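Long-range contacts in ORF10 (Moritella marina, PDB 6RIW), which probably extends acyl chains held on acyl carrier protein, as the ketosynthase-chain length factor portion of a larger polyunsaturated fatty acid synthase: residues A[34-39]-A[63-68]; A[58-63]-A[256-261]; A[11-16]-A[364-369]. All coordinates share one frame; numbering follows the deposited sequence.

The three contacts lie close together in the ketosynthase half of the didomain and illustrate how chemistry follows place in the fold. Contact 1 and contact 2 share G63 and use the two borders of the short strand 62-64: strand 34-35 pairs with one and strand 259-270 runs along the other. Contact 3 joins strand 4-12, itself a neighbour of strand 259-270, to helix 363-366. All three are largely buried; S34 and H62 are partly exposed, and contact 1 includes the exposed K35. It relies on backbone hydrogen bonds beside one tyrosine ring. Contact 2 replaces direct bonds with a bridging water and ring packing, and contact 3 has no hydrogen bond across it and rests on apolar side chains.

Contact 1. Residues A[34-39]-A[63-68]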
loop_
_atom_site.group_PDB
_atom_site.type_symbol
_atom_site.label_atom_id
_atom_site.label_comp_id
_atom_site.label_asym_id
_atom_site.label_seq_id
_atom_site.Cartn_x
_atom_site.Cartn_y
_atom_site.Cartn_z
ATOM N N SER A 34 -0.073 -25.467 4.070
ATOM C CA SER A 34 -0.056 -26.438 2.978
ATOM C C SER A 34 1.000 -26.033 1.954
ATOM O O SER A 34 1.622 -24.974 2.053
ATOM C CB SER A 34 -1.432 -26.565 2.313
ATOM O OG SER A 34 -1.815 -25.348 1.687
ATOM N N LYS A 35 1.201 -26.891 0.959
ATOM C CA LYS A 35 2.147 -26.604 -0.109
ATOM C C LYS A 35 1.461 -25.853 -1.241
ATOM O O LYS A 35 0.347 -26.197 -1.652
ATOM C CB LYS A 35 2.771 -27.895 -0.645
ATOM C CG LYS A 35 3.608 -28.627 0.397
ATOM C CD LYS A 35 4.039 -29.992 -0.103
ATOM C CE LYS A 35 5.496 -30.269 0.231
ATOM N NZ LYS A 35 6.001 -31.434 -0.558
ATOM N N ALA A 36 2.138 -24.824 -1.749
ATOM C CA ALA A 36 1.605 -24.083 -2.882
ATOM C C ALA A 36 1.599 -24.958 -4.127
ATOM O O ALA A 36 2.488 -25.792 -4.326
ATOM C CB ALA A 36 2.436 -22.821 -3.136
ATOM N N THR A 37 0.591 -24.751 -4.973
ATOM C CA THR A 37 0.462 -25.422 -6.261
ATOM C C THR A 37 0.411 -24.386 -7.389
ATOM O O THR A 37 0.537 -23.172 -7.167
ATOM C CB THR A 37 -0.791 -26.301 -6.291
ATOM O OG1 THR A 37 -1.947 -25.461 -6.366
ATOM C CG2 THR A 37 -0.871 -27.165 -5.040
ATOM N N ALA A 38 0.195 -24.871 -8.620
ATOM C CA ALA A 38 0.047 -23.948 -9.746
ATOM C C ALA A 38 -1.168 -23.038 -9.595
ATOM O O ALA A 38 -1.239 -21.993 -10.262
ATOM C CB ALA A 38 -0.054 -24.728 -11.063
ATOM N N VAL A 39 -2.130 -23.416 -8.748
ATOM C CA VAL A 39 -3.235 -22.512 -8.432
ATOM C C VAL A 39 -2.702 -21.214 -7.837
ATOM O O VAL A 39 -3.222 -20.122 -8.111
ATOM C CB VAL A 39 -4.244 -23.186 -7.485
ATOM C CG1 VAL A 39 -5.320 -22.184 -7.087
ATOM C CG2 VAL A 39 -4.885 -24.376 -8.170
ATOM N N GLY A 63 2.998 -22.655 2.942
ATOM C CA GLY A 63 2.377 -21.400 3.335
ATOM C C GLY A 63 0.953 -21.638 3.787
ATOM O O GLY A 63 0.471 -22.772 3.828
ATOM N N GLY A 64 0.284 -20.543 4.138
ATOM C CA GLY A 64 -1.124 -20.604 4.452
ATOM C C GLY A 64 -1.906 -20.064 3.275
ATOM O O GLY A 64 -1.855 -18.863 3.016
ATOM N N TYR A 65 -2.603 -20.925 2.532
ATOM C CA TYR A 65 -3.272 -20.495 1.311
ATOM C C TYR A 65 -4.778 -20.634 1.438
ATOM O O TYR A 65 -5.290 -21.397 2.266
ATOM C CB TYR A 65 -2.778 -21.284 0.094
ATOM C CG TYR A 65 -1.296 -21.113 -0.066
ATOM C CD1 TYR A 65 -0.763 -19.887 -0.446
ATOM C CD2 TYR A 65 -0.424 -22.166 0.205
ATOM C CE1 TYR A 65 0.601 -19.721 -0.571
ATOM C CE2 TYR A 65 0.937 -22.013 0.078
ATOM C CZ TYR A 65 1.447 -20.789 -0.310
ATOM O OH TYR A 65 2.814 -20.633 -0.426
ATOM N N ILE A 66 -5.473 -19.850 0.617
ATOM C CA ILE A 66 -6.929 -19.878 0.522
ATOM C C ILE A 66 -7.261 -20.862 -0.587
ATOM O O ILE A 66 -7.011 -20.582 -1.759
ATOM C CB ILE A 66 -7.517 -18.494 0.209
ATOM C CG1 ILE A 66 -7.126 -17.468 1.276
ATOM C CG2 ILE A 66 -9.049 -18.570 0.059
ATOM C CD1 ILE A 66 -7.430 -17.941 2.712
ATOM N N SER A 67 -7.830 -22.008 -0.224
ATOM C CA SER A 67 -8.159 -23.047 -1.190
ATOM C C SER A 67 -9.669 -23.154 -1.344
ATOM O O SER A 67 -10.409 -23.027 -0.361
ATOM C CB SER A 67 -7.590 -24.396 -0.754
ATOM O OG SER A 67 -6.177 -24.311 -0.643
ATOM N N ASP A 68 -10.117 -23.360 -2.586
ATOM C CA ASP A 68 -11.501 -23.750 -2.875
ATOM C C ASP A 68 -12.514 -22.714 -2.390
ATOM O O ASP A 68 -13.598 -23.050 -1.906
ATOM C CB ASP A 68 -11.796 -25.128 -2.280
ATOM C CG ASP A 68 -10.823 -26.186 -2.779
ATOM O OD1 ASP A 68 -10.605 -26.251 -4.015
ATOM O OD2 ASP A 68 -10.253 -26.927 -1.947
HETATM O O HOH W 1 -3.101 -23.656 3.318
#
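Y65, which follows G63 and G64, reaches across to S34 and A36. Its CB points at residues 34-39, and a chi1 of -58° sets CG beside its own backbone N. CD2 then meets S34 OG, which lies in the ring plane at its edge, 3.8 Å away. Further along the same edge, CE2 stands 3.6 Å from S34 O. At the tip, Y65 CZ and OH rest on the methyl of A36, with OH 3.5 Å from A36 CB, while OH also makes a weak hydrogen bond to V61 O. An alanine in place of this tyrosine would probably open a gap beneath the A36 methyl and leave V61 O without this weak donor. The backbones are stitched by an antiparallel hydrogen-bonded pair: S34 N binds G63 O, and G63 N binds S34 O, each at 2.8 Å. One water extends the join, hydrogen-bonded to S34 OG at 2.7 Å and accepting from Y65 N. This is plain packing in the ketosynthase domain, away from the magnesium site. A36 bonds to the V61 backbone, M41 and Q40 of helix 38-41 touch A36 and Y65 respectively, and G64 ties strand 62-64 to A259 and E261 of strand 259-270.

Contact 2. Residues A[58-63]-A[256-261]; sequences FYCVHG and GLFAGE
Between H62 and A259 a single water does the work of a direct backbone bond: it donates to H62 O at 2.8 Å and accepts from A259 N at 3.0 Å. The apolar weight falls on the F258 ring. H62 CB stands over the centre of one ring face, 3.5 Å from the F258 centroid and 6° off the ring normal, a CH-pi contact. The imidazole continues beyond it in the same direction as the F258 side chain; the two planes differ by 20°, yet the rings are slid apart and barely overlap. C60 approaches obliquely, its SG 3.4 Å from F258 CE1 in a sulfur-aromatic contact. Its chi1 of 176° turns SG anti to the backbone N, and the sulfur accepts a weak hydrogen bond from H62 N. Within strand 62-64, G63 CA comes within 3.1 Å of A259 O, and a CB on G63 would clash with that oxygen. Around the F258 ring, H247 and R33 add contacts, while K35 packs on H62 and F235 of helix 228-237 meets A259. In this part of the ketosynthase domain, away from the magnesium site, strand 62-64 runs antiparallel to strand 34-35 and parallel to strand 259-270.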
loop_
_atom_site.group_PDB
_atom_site.type_symbol
_atom_site.label_atom_id
_atom_site.label_comp_id
_atom_site.label_asym_id
_atom_site.label_seq_id
_atom_site.Cartn_x
_atom_site.Cartn_y
_atom_site.Cartn_z
ATOM N N PHE A 58 12.803 -20.242 -5.392
ATOM C CA PHE A 58 12.496 -20.250 -3.969
ATOM C C PHE A 58 12.843 -21.616 -3.385
ATOM O O PHE A 58 12.951 -22.602 -4.110
ATOM C CB PHE A 58 11.033 -19.861 -3.659
ATOM C CG PHE A 58 10.012 -20.325 -4.660
ATOM C CD1 PHE A 58 9.784 -21.667 -4.872
ATOM C CD2 PHE A 58 9.220 -19.403 -5.321
ATOM C CE1 PHE A 58 8.805 -22.086 -5.766
ATOM C CE2 PHE A 58 8.234 -19.804 -6.210
ATOM C CZ PHE A 58 8.025 -21.154 -6.437
ATOM N N TYR A 59 13.116 -21.663 -2.080
ATOM C CA TYR A 59 13.515 -22.927 -1.464
ATOM C C TYR A 59 12.472 -23.442 -0.486
ATOM O O TYR A 59 12.751 -24.376 0.267
ATOM C CB TYR A 59 14.887 -22.804 -0.780
ATOM C CG TYR A 59 14.973 -21.890 0.438
ATOM C CD1 TYR A 59 14.865 -22.398 1.724
ATOM C CD2 TYR A 59 15.222 -20.533 0.289
ATOM C CE1 TYR A 59 14.974 -21.573 2.831
ATOM C CE2 TYR A 59 15.340 -19.699 1.380
ATOM C CZ TYR A 59 15.206 -20.218 2.651
ATOM O OH TYR A 59 15.320 -19.374 3.730
ATOM N N CYS A 60 11.271 -22.866 -0.497
ATOM C CA CYS A 60 10.175 -23.333 0.340
ATOM C C CYS A 60 8.867 -23.035 -0.383
ATOM O O CYS A 60 8.709 -21.938 -0.932
ATOM C CB CYS A 60 10.222 -22.646 1.712
ATOM S SG CYS A 60 8.848 -23.042 2.847
ATOM N N VAL A 61 7.951 -24.007 -0.414
ATOM C CA VAL A 61 6.627 -23.799 -1.007
ATOM C C VAL A 61 5.509 -23.873 0.023
ATOM O O VAL A 61 4.332 -23.725 -0.344
ATOM C CB VAL A 61 6.353 -24.781 -2.167
ATOM C CG1 VAL A 61 7.322 -24.541 -3.317
ATOM C CG2 VAL A 61 6.421 -26.218 -1.685
ATOM N N HIS A 62 5.836 -24.060 1.302
ATOM C CA HIS A 62 4.829 -24.123 2.351
ATOM C C HIS A 62 4.296 -22.729 2.674
ATOM O O HIS A 62 5.046 -21.750 2.694
ATOM C CB HIS A 62 5.416 -24.756 3.616
ATOM C CG HIS A 62 5.555 -26.244 3.531
ATOM N ND1 HIS A 62 6.694 -26.862 3.055
ATOM C CD2 HIS A 62 4.688 -27.238 3.837
ATOM C CE1 HIS A 62 6.522 -28.171 3.071
ATOM N NE2 HIS A 62 5.314 -28.425 3.542
ATOM N N GLY A 63 2.998 -22.655 2.942
ATOM C CA GLY A 63 2.377 -21.400 3.335
ATOM C C GLY A 63 0.953 -21.638 3.787
ATOM O O GLY A 63 0.471 -22.772 3.828
ATOM N N GLY A 256 12.466 -20.135 11.001
ATOM C CA GLY A 256 11.920 -19.211 10.028
ATOM C C GLY A 256 10.407 -19.235 10.055
ATOM O O GLY A 256 9.783 -19.837 10.935
ATOM N N LEU A 257 9.831 -18.557 9.066
ATOM C CA LEU A 257 8.387 -18.453 8.935
ATOM C C LEU A 257 7.926 -19.077 7.623
ATOM O O LEU A 257 8.715 -19.302 6.695
ATOM C CB LEU A 257 7.923 -16.974 9.000
ATOM C CG LEU A 257 8.509 -15.990 7.967
ATOM C CD1 LEU A 257 7.810 -16.041 6.592
ATOM C CD2 LEU A 257 8.426 -14.566 8.516
ATOM N N PHE A 258 6.628 -19.356 7.566
ATOM C CA PHE A 258 5.899 -19.554 6.320
ATOM C C PHE A 258 4.930 -18.385 6.158
ATOM O O PHE A 258 4.333 -17.927 7.139
ATOM C CB PHE A 258 5.094 -20.858 6.314
ATOM C CG PHE A 258 5.921 -22.109 6.467
ATOM C CD1 PHE A 258 7.228 -22.178 5.999
ATOM C CD2 PHE A 258 5.366 -23.231 7.068
ATOM C CE1 PHE A 258 7.981 -23.360 6.131
ATOM C CE2 PHE A 258 6.100 -24.418 7.202
ATOM C CZ PHE A 258 7.407 -24.478 6.747
ATOM N N ALA A 259 4.797 -17.893 4.932
ATOM C CA ALA A 259 3.907 -16.775 4.638
ATOM C C ALA A 259 2.501 -17.284 4.315
ATOM O O ALA A 259 2.248 -18.487 4.270
ATOM C CB ALA A 259 4.469 -15.942 3.493
ATOM N N GLY A 260 1.564 -16.363 4.090
ATOM C CA GLY A 260 0.172 -16.747 3.943
ATOM C C GLY A 260 -0.628 -15.627 3.306
ATOM O O GLY A 260 -0.113 -14.542 3.027
ATOM N N GLU A 261 -1.905 -15.910 3.079
ATOM C CA GLU A 261 -2.797 -14.985 2.402
ATOM C C GLU A 261 -4.173 -15.084 3.047
ATOM O O GLU A 261 -4.457 -16.012 3.810
ATOM C CB GLU A 261 -2.857 -15.296 0.896
ATOM C CG GLU A 261 -3.131 -16.757 0.622
ATOM C CD GLU A 261 -3.232 -17.092 -0.867
ATOM O OE1 GLU A 261 -2.601 -16.393 -1.701
ATOM O OE2 GLU A 261 -3.960 -18.060 -1.209
HETATM O O HOH W 2 5.179 -19.010 2.126
#

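Contact 3. Residues A[11-16]-A[364-369]; sequences NLFPGS and SNLGHL
F13 and P14 meet L366 and L369 in a compact apolar cluster, with no hydrogen bond passing between the two segments. The aromatic part is F13, whose two ortho carbons each take a different leucine. CD1 lies 4.0 Å from L369 CD2, and the two side chains cross at about a right angle; CD2 lies 4.1 Å from L366 CD1. Both methyls approach obliquely to the ring. N11 CB sits over the centre of one F13 face, so the ring is packed by N11 of the preceding strand as well as by the leucines.

The aliphatic part is P14, which meets L369 tip to tip, with P14 CD 4.0 Å from L369 CD2. The other leucine places its L366 CD2 3.5 Å from the carbonyl oxygen P14 O. P14 CG also lies 3.9 Å from L366 O, a buried carbonyl that has no polar partner in the model.

Backbone shape supplies the third element. A type II turn runs from F13 to S16, closed by S16 N to F13 O at 2.9 Å, while F13 N binds S16 O. G15 and G367 both adopt positive phi, at which a CB would be jammed against the preceding carbonyl oxygen; G367 is the first residue after helix 363-366 to leave helical angles.

The SNLGH sequence matches the histidine motif of related ketosynthases, and H368, whose backbone bonds to F258, touches C196. Around the cluster, F22 of helix 19-27 meets F13 edge-to-face and P376 of helix 374-387 packs on F13 and L366, while L12, at the end of strand 4-12, bonds through its backbone to A263 of strand 259-270.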
loop_
_atom_site.group_PDB
_atom_site.type_symbol
_atom_site.label_atom_id
_atom_site.label_comp_id
_atom_site.label_asym_id
_atom_site.label_seq_id
_atom_site.Cartn_x
_atom_site.Cartn_y
_atom_site.Cartn_z
ATOM N N ASN A 11 -13.944 -13.404 8.478
ATOM C CA ASN A 11 -12.610 -13.843 8.104
ATOM C C ASN A 11 -12.647 -14.714 6.861
ATOM O O ASN A 11 -13.607 -15.455 6.617
ATOM C CB ASN A 11 -11.947 -14.637 9.219
ATOM C CG ASN A 11 -12.729 -15.900 9.559
ATOM O OD1 ASN A 11 -13.853 -15.807 10.046
ATOM N ND2 ASN A 11 -12.156 -17.074 9.273
ATOM N N LEU A 12 -11.558 -14.641 6.097
ATOM C CA LEU A 12 -11.247 -15.630 5.064
ATOM C C LEU A 12 -9.786 -15.966 5.309
ATOM O O LEU A 12 -8.889 -15.238 4.873
ATOM C CB LEU A 12 -11.502 -15.111 3.648
ATOM C CG LEU A 12 -11.256 -16.094 2.511
ATOM C CD1 LEU A 12 -12.157 -17.328 2.677
ATOM C CD2 LEU A 12 -11.537 -15.382 1.183
ATOM N N PHE A 13 -9.558 -17.052 6.038
ATOM C CA PHE A 13 -8.240 -17.488 6.469
ATOM C C PHE A 13 -7.908 -18.825 5.831
ATOM O O PHE A 13 -8.811 -19.545 5.389
ATOM C CB PHE A 13 -8.182 -17.656 7.997
ATOM C CG PHE A 13 -8.398 -16.393 8.783
ATOM C CD1 PHE A 13 -8.221 -15.129 8.209
ATOM C CD2 PHE A 13 -8.773 -16.476 10.116
ATOM C CE1 PHE A 13 -8.423 -13.974 8.951
ATOM C CE2 PHE A 13 -8.974 -15.330 10.876
ATOM C CZ PHE A 13 -8.792 -14.066 10.293
ATOM N N PRO A 14 -6.625 -19.205 5.767
ATOM C CA PRO A 14 -6.311 -20.573 5.347
ATOM C C PRO A 14 -7.124 -21.545 6.192
ATOM O O PRO A 14 -7.080 -21.480 7.427
ATOM C CB PRO A 14 -4.804 -20.699 5.603
ATOM C CG PRO A 14 -4.286 -19.262 5.529
ATOM C CD PRO A 14 -5.412 -18.405 6.050
ATOM N N GLY A 15 -7.952 -22.367 5.545
ATOM C CA GLY A 15 -8.761 -23.342 6.236
ATOM C C GLY A 15 -10.166 -22.916 6.620
ATOM O O GLY A 15 -10.973 -23.791 6.952
ATOM N N SER A 16 -10.509 -21.625 6.602
ATOM C CA SER A 16 -11.821 -21.255 7.133
ATOM C C SER A 16 -12.398 -20.027 6.442
ATOM O O SER A 16 -11.667 -19.193 5.901
ATOM C CB SER A 16 -11.756 -21.034 8.655
ATOM O OG SER A 16 -10.980 -19.900 8.985
ATOM N N SER A 364 1.149 -20.011 14.253
ATOM C CA SER A 364 1.466 -21.438 14.272
ATOM C C SER A 364 0.471 -22.231 13.432
ATOM O O SER A 364 0.865 -23.158 12.710
ATOM C CB SER A 364 1.499 -21.959 15.719
ATOM O OG SER A 364 0.228 -21.883 16.366
ATOM N N ASN A 365 -0.825 -21.868 13.495
ATOM C CA ASN A 365 -1.848 -22.601 12.749
ATOM C C ASN A 365 -1.888 -22.204 11.284
ATOM O O ASN A 365 -2.166 -23.052 10.426
ATOM C CB ASN A 365 -3.252 -22.366 13.316
ATOM C CG ASN A 365 -3.346 -22.578 14.802
ATOM O OD1 ASN A 365 -2.904 -21.739 15.586
ATOM N ND2 ASN A 365 -3.995 -23.667 15.205
ATOM N N LEU A 366 -1.677 -20.908 10.987
ATOM C CA LEU A 366 -2.043 -20.348 9.689
ATOM C C LEU A 366 -0.874 -19.924 8.824
ATOM O O LEU A 366 -1.070 -19.711 7.620
ATOM C CB LEU A 366 -2.932 -19.106 9.865
ATOM C CG LEU A 366 -4.204 -19.239 10.668
ATOM C CD1 LEU A 366 -4.931 -17.908 10.698
ATOM C CD2 LEU A 366 -5.046 -20.309 10.041
ATOM N N GLY A 367 0.307 -19.766 9.400
ATOM C CA GLY A 367 1.367 -19.009 8.769
ATOM C C GLY A 367 1.227 -17.523 9.049
ATOM O O GLY A 367 0.344 -17.062 9.782
ATOM N N HIS A 368 2.129 -16.752 8.446
ATOM C CA HIS A 368 2.178 -15.298 8.622
ATOM C C HIS A 368 1.428 -14.661 7.453
ATOM O O HIS A 368 1.919 -14.655 6.321
ATOM C CB HIS A 368 3.636 -14.836 8.698
ATOM C CG HIS A 368 3.822 -13.352 8.832
ATOM N ND1 HIS A 368 2.768 -12.464 8.901
ATOM C CD2 HIS A 368 4.946 -12.606 8.963
ATOM C CE1 HIS A 368 3.236 -11.233 9.027
ATOM N NE2 HIS A 368 4.554 -11.291 9.074
ATOM N N LEU A 369 0.245 -14.124 7.730
ATOM C CA LEU A 369 -0.625 -13.578 6.688
ATOM C C LEU A 369 -0.230 -12.163 6.235
ATOM O O LEU A 369 -1.049 -11.481 5.596
ATOM C CB LEU A 369 -2.081 -13.595 7.174
ATOM C CG LEU A 369 -2.929 -14.811 6.794
ATOM C CD1 LEU A 369 -2.270 -16.126 7.217
ATOM C CD2 LEU A 369 -4.378 -14.718 7.319
#